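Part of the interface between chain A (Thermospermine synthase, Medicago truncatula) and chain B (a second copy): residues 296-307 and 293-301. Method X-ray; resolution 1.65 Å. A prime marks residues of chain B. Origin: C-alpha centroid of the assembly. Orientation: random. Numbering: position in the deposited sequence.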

# COMPACT_ATOMS: atom_id res chain seq x y z
N VAL A 296 -6.49 3.89 -37.93
CA VAL A 296 -7.66 3.11 -38.38
C VAL A 296 -8.12 2.16 -37.26
O VAL A 296 -9.33 2.06 -36.93
CB VAL A 296 -7.39 2.31 -39.68
CG1 VAL A 296 -8.59 1.40 -40.00
CG2 VAL A 296 -7.09 3.26 -40.81
N SER A 297 -7.17 1.53 -36.61
CA SER A 297 -7.44 0.70 -35.41
C SER A 297 -8.06 1.49 -34.28
O SER A 297 -9.14 1.07 -33.76
CB SER A 297 -6.17 0.01 -34.93
OG SER A 297 -6.48 -0.86 -33.85
N SER A 298 -7.45 2.63 -33.96
CA SER A 298 -7.94 3.52 -32.89
C SER A 298 -9.37 3.94 -33.08
O SER A 298 -10.08 4.04 -32.09
CB SER A 298 -7.11 4.78 -32.73
OG SER A 298 -5.91 4.38 -32.09
N SER A 299 -9.78 4.15 -34.33
CA SER A 299 -11.12 4.64 -34.65
C SER A 299 -12.09 3.54 -34.90
O SER A 299 -13.23 3.80 -35.28
CB SER A 299 -11.06 5.64 -35.84
OG SER A 299 -10.54 5.02 -37.03
N THR A 300 -11.64 2.30 -34.71
CA THR A 300 -12.52 1.14 -34.78
C THR A 300 -12.71 0.66 -33.34
O THR A 300 -11.92 -0.13 -32.81
CB THR A 300 -11.92 -0.02 -35.58
OG1 THR A 300 -11.42 0.42 -36.86
CG2 THR A 300 -12.98 -1.11 -35.82
N LEU A 301 -13.78 1.09 -32.76
CA LEU A 301 -14.08 0.85 -31.34
C LEU A 301 -14.69 -0.55 -31.25
O LEU A 301 -15.09 -1.14 -32.26
CB LEU A 301 -15.02 1.91 -30.83
CG LEU A 301 -14.50 3.37 -31.00
CD1 LEU A 301 -15.61 4.29 -30.56
CD2 LEU A 301 -13.23 3.65 -30.21
N SER A 302 -14.73 -1.11 -30.04
CA SER A 302 -15.23 -2.45 -29.85
C SER A 302 -16.74 -2.47 -29.89
O SER A 302 -17.38 -1.43 -29.82
CB SER A 302 -14.79 -3.03 -28.49
OG SER A 302 -15.45 -2.44 -27.41
N LYS A 303 -17.28 -3.68 -30.04
CA LYS A 303 -18.72 -3.83 -30.15
C LYS A 303 -19.47 -3.09 -29.07
O LYS A 303 -20.41 -2.33 -29.35
CB LYS A 303 -19.07 -5.31 -30.06
CG LYS A 303 -20.55 -5.57 -30.27
CD LYS A 303 -20.80 -7.05 -30.18
CE LYS A 303 -22.30 -7.33 -30.14
NZ LYS A 303 -22.54 -8.79 -30.30
N ALA A 304 -19.08 -3.30 -27.82
CA ALA A 304 -19.86 -2.74 -26.74
C ALA A 304 -19.76 -1.24 -26.70
O ALA A 304 -20.70 -0.55 -26.34
CB ALA A 304 -19.38 -3.30 -25.44
N VAL A 305 -18.57 -0.72 -26.96
CA VAL A 305 -18.36 0.72 -26.93
C VAL A 305 -19.14 1.39 -28.06
O VAL A 305 -19.82 2.40 -27.82
CB VAL A 305 -16.85 1.06 -26.94
CG1 VAL A 305 -16.63 2.58 -27.05
CG2 VAL A 305 -16.21 0.52 -25.68
N ARG A 306 -19.05 0.86 -29.27
CA ARG A 306 -19.85 1.37 -30.40
C ARG A 306 -21.33 1.39 -30.15
O ARG A 306 -22.01 2.40 -30.44
CB ARG A 306 -19.61 0.58 -31.67
CG ARG A 306 -18.72 1.22 -32.69
CD ARG A 306 -18.71 0.35 -33.93
NE ARG A 306 -17.77 -0.73 -33.66
CZ ARG A 306 -18.00 -2.03 -33.68
NH1 ARG A 306 -19.19 -2.54 -33.99
NH2 ARG A 306 -17.01 -2.85 -33.35
N ASN A 307 -21.85 0.31 -29.58
CA ASN A 307 -23.29 0.29 -29.29
C ASN A 307 -23.67 1.30 -28.23
O ASN A 307 -24.70 1.99 -28.33
CB ASN A 307 -23.70 -1.11 -28.88
CG ASN A 307 -23.61 -2.08 -30.05
OD1 ASN A 307 -23.49 -1.64 -31.21
ND2 ASN A 307 -23.64 -3.38 -29.76
N LYS B 293 -15.59 -6.36 -36.59
CA LYS B 293 -14.81 -5.13 -36.57
C LYS B 293 -13.85 -5.07 -35.38
O LYS B 293 -12.70 -4.62 -35.49
CB LYS B 293 -15.70 -3.88 -36.55
CG LYS B 293 -16.22 -3.41 -37.91
CD LYS B 293 -16.88 -2.05 -37.64
CE LYS B 293 -17.45 -1.41 -38.87
NZ LYS B 293 -17.79 0.02 -38.56
N THR B 294 -14.31 -5.58 -34.26
CA THR B 294 -13.48 -5.64 -33.06
C THR B 294 -12.25 -6.50 -33.30
O THR B 294 -11.12 -6.11 -32.94
CB THR B 294 -14.25 -6.13 -31.82
OG1 THR B 294 -15.42 -5.33 -31.61
CG2 THR B 294 -13.40 -6.01 -30.56
N PHE B 295 -12.44 -7.67 -33.91
CA PHE B 295 -11.30 -8.51 -34.19
C PHE B 295 -10.32 -7.87 -35.16
O PHE B 295 -9.09 -7.94 -34.95
CB PHE B 295 -11.71 -9.91 -34.69
CG PHE B 295 -10.53 -10.74 -34.97
CD1 PHE B 295 -9.76 -11.17 -33.90
CD2 PHE B 295 -10.05 -10.92 -36.25
CE1 PHE B 295 -8.55 -11.83 -34.10
CE2 PHE B 295 -8.85 -11.59 -36.46
CZ PHE B 295 -8.12 -12.04 -35.37
N VAL B 296 -10.82 -7.23 -36.20
CA VAL B 296 -9.94 -6.58 -37.17
C VAL B 296 -9.15 -5.48 -36.48
O VAL B 296 -7.95 -5.39 -36.70
CB VAL B 296 -10.71 -6.07 -38.41
CG1 VAL B 296 -9.86 -5.07 -39.21
CG2 VAL B 296 -11.16 -7.28 -39.21
N SER B 297 -9.81 -4.72 -35.60
CA SER B 297 -9.14 -3.66 -34.81
C SER B 297 -8.07 -4.27 -33.89
O SER B 297 -6.91 -3.83 -33.87
CB SER B 297 -10.17 -2.91 -33.95
OG SER B 297 -9.49 -1.91 -33.14
N SER B 298 -8.44 -5.35 -33.19
CA SER B 298 -7.52 -6.07 -32.29
C SER B 298 -6.30 -6.57 -32.99
O SER B 298 -5.21 -6.62 -32.38
CB SER B 298 -8.18 -7.27 -31.61
OG SER B 298 -9.14 -6.77 -30.67
N SER B 299 -6.47 -7.01 -34.23
CA SER B 299 -5.37 -7.58 -35.00
C SER B 299 -4.54 -6.55 -35.79
O SER B 299 -3.63 -6.89 -36.51
CB SER B 299 -5.89 -8.73 -35.86
OG SER B 299 -6.77 -8.27 -36.81
N THR B 300 -4.87 -5.28 -35.62
CA THR B 300 -4.09 -4.21 -36.19
C THR B 300 -3.35 -3.62 -35.02
O THR B 300 -3.90 -2.80 -34.27
CB THR B 300 -5.00 -3.12 -36.81
OG1 THR B 300 -5.93 -3.69 -37.76
CG2 THR B 300 -4.13 -2.04 -37.47
N LEU B 301 -2.11 -3.98 -34.88
CA LEU B 301 -1.34 -3.54 -33.73
C LEU B 301 -0.83 -2.12 -34.04
O LEU B 301 -0.85 -1.70 -35.20
CB LEU B 301 -0.17 -4.48 -33.50
CG LEU B 301 -0.71 -5.89 -33.23
CD1 LEU B 301 0.43 -6.80 -33.06
CD2 LEU B 301 -1.63 -5.88 -32.03

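What is the firmest polar link between the two chains? It joins the start of a helix in one copy to a hydroxyl of the other: the backbone N of Lys303 donates to OG1 of Thr294′ at 2.9 Å. Ser302 occupies the N-cap position, and Lys303 follows it in the first turn, where a backbone NH has no carbonyl within its own helix to bind. Thr294′, with chi1 in the m well, supplies an acceptor from across the interface. Thr294′ is buried, and this bond gives its hydroxyl a polar partner across the interface, while its methyl CG2 lies 3.9 Å from CB of Ser302.

How do the two copies of Ser297 meet? CA of Ser297 and CA of Ser297′ are 4.7 Å apart, and both side chains point toward the opposing stretch with chi1 near 180°, so each hydroxyl reaches the end of the other chain's helix. OG of Ser297 lies 3.0 Å from O of Ser297′, while OG of Ser297′ lies 3.1 Å from O of Ser297 and 3.0 Å from O of Thr300. Each hydroxyl has a single proton and more than one acceptor in reach, so the hydrogen-bond pattern here remains open. Serine suits so close an approach: it brings a hydroxyl on a single carbon, and CB of each Ser297 packs 3.8 Å from CB of the opposite chain's Thr300.

What keeps the threonines in position beside these serines? Each Thr300 turns its hydroxyl back to its own chain, OG1 of Thr300 bonding O of Val296 at 2.7 Å and OG1 of Thr300′ bonding O of Val296′ at 2.8 Å. This satisfies the polar group near the helix end and, in chain A, leaves the methyl free for packing: CG2 of Thr300 sits 3.5 Å from O of Lys293′ and 4.0 Å from CB of Lys293′. The contact therefore combines a hydroxyl tied to its own chain with a methyl facing the other.

How does Arg306 complete the contact? Its guanidinium is held first by its own chain, with NH2 donating to O of Leu301 at 2.8 Å and NE to the same oxygen at 3.1 Å. Thus braced, the flat group offers a face to CB of Lys293′, 3.6 Å from NH2 of Arg306, while OG1 of Thr294′ lies at its edge. The lysine contributes the carbon CB to this packing, though Lys293′ as a whole remains exposed. In all, the two stretches bury 413 Å², counting both sides, with Ser297 and its counterpart Ser297′ among the most heavily covered residues.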